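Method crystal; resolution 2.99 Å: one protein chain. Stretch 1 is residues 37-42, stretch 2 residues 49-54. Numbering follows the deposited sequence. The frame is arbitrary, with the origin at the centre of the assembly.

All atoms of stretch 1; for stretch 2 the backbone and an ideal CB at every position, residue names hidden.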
ATOM      1  N   THR A  37     -26.325  -4.481   2.044  1.00 42.50           N
ATOM      2  CA  THR A  37     -25.012  -5.134   2.219  1.00 42.04           C
ATOM      3  C   THR A  37     -25.072  -6.542   1.668  1.00 42.53           C
ATOM      4  O   THR A  37     -26.018  -7.278   1.947  1.00 43.45           O
ATOM      5  CB  THR A  37     -24.666  -5.259   3.671  1.00 41.41           C
ATOM      6  OG1 THR A  37     -24.784  -3.994   4.290  1.00 40.93           O
ATOM      7  CG2 THR A  37     -23.227  -5.646   3.857  1.00 40.00           C
ATOM      8  N   ARG A  38     -24.056  -6.965   0.948  1.00 41.89           N
ATOM      9  CA  ARG A  38     -24.164  -8.242   0.272  1.00 41.75           C
ATOM     10  C   ARG A  38     -22.808  -8.926   0.264  1.00 40.46           C
ATOM     11  O   ARG A  38     -21.873  -8.431  -0.354  1.00 40.62           O
ATOM     12  CB  ARG A  38     -24.657  -8.043  -1.167  1.00 42.63           C
ATOM     13  CG  ARG A  38     -26.146  -7.776  -1.352  1.00 44.11           C
ATOM     14  CD  ARG A  38     -26.645  -8.255  -2.722  1.00 47.29           C
ATOM     15  NE  ARG A  38     -25.593  -8.118  -3.729  1.00 50.25           N
ATOM     16  CZ  ARG A  38     -25.488  -8.843  -4.852  1.00 53.90           C
ATOM     17  NH1 ARG A  38     -26.379  -9.774  -5.180  1.00 54.81           N
ATOM     18  NH2 ARG A  38     -24.476  -8.612  -5.678  1.00 55.28           N
ATOM     19  N   PHE A  39     -22.721 -10.072   0.935  1.00 39.01           N
ATOM     20  CA  PHE A  39     -21.492 -10.866   1.018  1.00 37.32           C
ATOM     21  C   PHE A  39     -21.345 -11.828  -0.155  1.00 37.32           C
ATOM     22  O   PHE A  39     -22.188 -12.666  -0.366  1.00 36.63           O
ATOM     23  CB  PHE A  39     -21.554 -11.641   2.302  1.00 36.73           C
ATOM     24  CG  PHE A  39     -21.656 -10.768   3.513  1.00 34.36           C
ATOM     25  CD1 PHE A  39     -20.583 -10.015   3.895  1.00 31.80           C
ATOM     26  CD2 PHE A  39     -22.820 -10.720   4.264  1.00 34.40           C
ATOM     27  CE1 PHE A  39     -20.654  -9.217   5.001  1.00 35.08           C
ATOM     28  CE2 PHE A  39     -22.908  -9.931   5.417  1.00 36.26           C
ATOM     29  CZ  PHE A  39     -21.822  -9.165   5.779  1.00 36.60           C
ATOM     30  N   LEU A  40     -20.298 -11.683  -0.951  1.00 37.97           N
ATOM     31  CA  LEU A  40     -20.154 -12.493  -2.167  1.00 38.55           C
ATOM     32  C   LEU A  40     -18.965 -13.411  -2.044  1.00 40.63           C
ATOM     33  O   LEU A  40     -17.837 -12.945  -1.827  1.00 40.25           O
ATOM     34  CB  LEU A  40     -19.944 -11.647  -3.387  1.00 37.71           C
ATOM     35  CG  LEU A  40     -20.758 -10.367  -3.419  1.00 35.74           C
ATOM     36  CD1 LEU A  40     -20.543  -9.735  -4.734  1.00 32.99           C
ATOM     37  CD2 LEU A  40     -22.240 -10.630  -3.193  1.00 37.26           C
ATOM     38  N   LEU A  41     -19.221 -14.720  -2.188  1.00 42.76           N
ATOM     39  CA  LEU A  41     -18.248 -15.733  -1.752  1.00 43.86           C
ATOM     40  C   LEU A  41     -17.496 -16.395  -2.902  1.00 45.02           C
ATOM     41  O   LEU A  41     -18.080 -16.983  -3.790  1.00 45.47           O
ATOM     42  CB  LEU A  41     -18.892 -16.791  -0.849  1.00 43.60           C
ATOM     43  CG  LEU A  41     -17.935 -17.781  -0.158  1.00 42.12           C
ATOM     44  CD1 LEU A  41     -16.568 -17.230   0.155  1.00 42.17           C
ATOM     45  CD2 LEU A  41     -18.503 -18.222   1.142  1.00 41.85           C
ATOM     46  N   TYR A  42     -16.189 -16.242  -2.859  1.00 46.07           N
ATOM     47  CA  TYR A  42     -15.305 -16.810  -3.822  1.00 48.11           C
ATOM     48  C   TYR A  42     -14.380 -17.749  -3.042  1.00 48.97           C
ATOM     49  O   TYR A  42     -13.944 -17.435  -1.939  1.00 48.39           O
ATOM     50  CB  TYR A  42     -14.499 -15.709  -4.488  1.00 48.99           C
ATOM     51  CG  TYR A  42     -15.256 -14.780  -5.437  1.00 52.95           C
ATOM     52  CD1 TYR A  42     -15.378 -15.104  -6.778  1.00 57.78           C
ATOM     53  CD2 TYR A  42     -15.781 -13.532  -5.010  1.00 55.53           C
ATOM     54  CE1 TYR A  42     -16.042 -14.232  -7.679  1.00 60.37           C
ATOM     55  CE2 TYR A  42     -16.452 -12.658  -5.910  1.00 56.68           C
ATOM     56  CZ  TYR A  42     -16.576 -13.017  -7.242  1.00 58.72           C
ATOM     57  OH  TYR A  42     -17.217 -12.216  -8.168  1.00 59.69           O
ATOM     58  N   UNK A  49     -17.809 -17.008 -10.484  1.00 70.25           N
ATOM     59  CA  UNK A  49     -19.092 -16.498 -10.024  1.00 69.17           C
ATOM     60  C   UNK A  49     -19.062 -16.649  -8.534  1.00 66.68           C
ATOM     61  O   UNK A  49     -18.228 -17.352  -8.019  1.00 67.20           O
ATOM     62  CB  UNK A  49     -20.282 -17.226 -10.652  1.00 69.17           C
ATOM     63  N   UNK A  50     -19.973 -16.014  -7.834  1.00 63.82           N
ATOM     64  CA  UNK A  50     -19.906 -15.989  -6.387  1.00 61.74           C
ATOM     65  C   UNK A  50     -21.106 -16.665  -5.817  1.00 60.73           C
ATOM     66  O   UNK A  50     -22.063 -16.966  -6.503  1.00 60.14           O
ATOM     67  CB  UNK A  50     -19.796 -14.558  -5.858  1.00 61.74           C
ATOM     68  N   UNK A  51     -21.088 -16.855  -4.525  1.00 59.80           N
ATOM     69  CA  UNK A  51     -22.216 -17.461  -3.909  1.00 60.19           C
ATOM     70  C   UNK A  51     -22.782 -16.480  -2.940  1.00 58.69           C
ATOM     71  O   UNK A  51     -22.155 -16.147  -1.953  1.00 57.91           O
ATOM     72  CB  UNK A  51     -21.852 -18.784  -3.231  1.00 60.19           C
ATOM     73  N   UNK A  52     -23.972 -15.999  -3.227  1.00 57.99           N
ATOM     74  CA  UNK A  52     -24.591 -15.092  -2.309  1.00 58.18           C
ATOM     75  C   UNK A  52     -24.841 -15.847  -1.025  1.00 57.71           C
ATOM     76  O   UNK A  52     -25.608 -16.790  -0.996  1.00 58.15           O
ATOM     77  CB  UNK A  52     -25.881 -14.502  -2.882  1.00 58.18           C
ATOM     78  N   UNK A  53     -24.151 -15.451   0.032  1.00 57.05           N
ATOM     79  CA  UNK A  53     -24.389 -16.013   1.349  1.00 57.22           C
ATOM     80  C   UNK A  53     -25.000 -14.958   2.238  1.00 54.72           C
ATOM     81  O   UNK A  53     -24.998 -13.773   1.895  1.00 54.43           O
ATOM     82  CB  UNK A  53     -23.096 -16.556   1.961  1.00 57.22           C
ATOM     83  N   UNK A  54     -25.469 -15.377   3.405  1.00 52.09           N
ATOM     84  CA  UNK A  54     -26.211 -14.503   4.291  1.00 50.36           C
ATOM     85  C   UNK A  54     -26.097 -14.991   5.698  1.00 51.32           C
ATOM     86  O   UNK A  54     -26.310 -16.155   5.951  1.00 50.97           O
ATOM     87  CB  UNK A  54     -27.681 -14.409   3.876  1.00 50.36           C
TER

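Residues 38-42 form a strand, and stretch 2 runs beside it, close to antiparallel. The backbones pair 41 with 51 and 40 with 52.

Position 49 directs its CA-to-CB bond away from stretch 1, and nothing of stretch 1 lies within 5.5 Å of the ideal CB. Stretch 1 sets little limit on the side chain. The deposited residue is Ser49. Its backbone O lies 3.8 Å from CE1 of Tyr42.

Position 50 points toward stretch 1. Its ideal CB lies 3.8 Å from both CB of Leu40 and CZ of Tyr42. The surroundings are mostly apolar, with the Arg38 guanidinium further out. A leucine or methionine could cover Leu40; a long side chain with a polar end could also approach Arg38. The deposited residue is Tyr50. Its CB sits over the Tyr42 ring, 4.0 Å from the centroid. Its own ring receives CD1 of Leu40 over one face, 4.1 Å from the ring centroid. The ring packs against Leu40, and its hydroxyl end approaches Arg38: Tyr50 OH is 3.6 Å from Arg38 NH2, at the edge of the guanidinium.

Position 51 pairs with Leu41 through two backbone hydrogen bonds, which any residue with a free amide could make. Its side chain leaves on the same face as Leu41, but stretch 1 offers it no polar side-chain partner. Polar or apolar residues would suit. The deposited residue is Gln51. Its N is 3.1 Å from Leu41 O, and its O accepts from Leu41 N at 3.3 Å. The CB atoms of Gln51 and Leu41 are 4.2 Å apart; the amide end extends beyond stretch 1.

Position 52 lies on the face of Leu40. Its ideal CB is 5.3 Å from both Leu40 CD2 and Arg38 NH1, so there is room for a branched or long side chain. Leucine, methionine or isoleucine would be reasonable; an acid could approach the guanidinium. The deposited residue is Leu52. Leu52 CD1 lies 3.5 Å from Phe39 O and 3.9 Å from Leu40 CD2. Leu52 CD2 is 4.0 Å from Arg38 NH1.

Position 53 shares the face of Phe39 and Leu41. Its ideal CB is 5.0 Å from Leu41 CD2, so an aliphatic chain fits. Valine, leucine or isoleucine would serve. The deposited residue is Ile53. CG1 reaches Phe39 CB at 3.8 Å, and CD1 reaches Leu41 CD2, also at 3.8 Å. Its N gives a weak hydrogen bond to Phe39 O, 3.4 Å.

Position 54 points away and is unconstrained by stretch 1. The deposited residue is Thr54.

Stretch 2, residues 49-54: SYQLIT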
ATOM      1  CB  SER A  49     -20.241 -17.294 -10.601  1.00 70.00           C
ATOM      2  OG  SER A  49     -20.582 -18.332  -9.709  1.00 71.96           O
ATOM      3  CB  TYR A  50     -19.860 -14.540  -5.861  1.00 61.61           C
ATOM      4  CG  TYR A  50     -20.973 -13.669  -6.400  1.00 60.11           C
ATOM      5  CD1 TYR A  50     -22.166 -13.509  -5.708  1.00 58.24           C
ATOM      6  CD2 TYR A  50     -20.836 -13.035  -7.635  1.00 59.49           C
ATOM      7  CE1 TYR A  50     -23.188 -12.726  -6.229  1.00 58.57           C
ATOM      8  CE2 TYR A  50     -21.841 -12.255  -8.159  1.00 58.99           C
ATOM      9  CZ  TYR A  50     -23.013 -12.100  -7.461  1.00 58.66           C
ATOM     10  OH  TYR A  50     -23.990 -11.306  -8.017  1.00 57.33           O
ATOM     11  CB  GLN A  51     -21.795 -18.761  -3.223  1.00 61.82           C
ATOM     12  CG  GLN A  51     -21.139 -19.802  -4.193  1.00 65.80           C
ATOM     13  CD  GLN A  51     -21.331 -21.246  -3.754  1.00 68.60           C
ATOM     14  OE1 GLN A  51     -20.717 -21.692  -2.789  1.00 69.61           O
ATOM     15  NE2 GLN A  51     -22.196 -21.971  -4.461  1.00 72.06           N
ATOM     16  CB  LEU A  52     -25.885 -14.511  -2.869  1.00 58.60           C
ATOM     17  CG  LEU A  52     -26.482 -13.352  -2.055  1.00 60.53           C
ATOM     18  CD1 LEU A  52     -25.443 -12.271  -1.683  1.00 62.10           C
ATOM     19  CD2 LEU A  52     -27.658 -12.709  -2.818  1.00 63.17           C
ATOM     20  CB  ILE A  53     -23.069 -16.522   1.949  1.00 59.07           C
ATOM     21  CG1 ILE A  53     -22.103 -15.365   2.250  1.00 63.82           C
ATOM     22  CG2 ILE A  53     -22.400 -17.503   0.977  1.00 61.28           C
ATOM     23  CD1 ILE A  53     -20.820 -15.785   2.961  1.00 67.98           C
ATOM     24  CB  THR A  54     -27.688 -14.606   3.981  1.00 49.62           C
ATOM     25  OG1 THR A  54     -27.929 -14.459   2.583  1.00 46.73           O
ATOM     26  CG2 THR A  54     -28.427 -13.484   4.614  1.00 48.13           C
TER
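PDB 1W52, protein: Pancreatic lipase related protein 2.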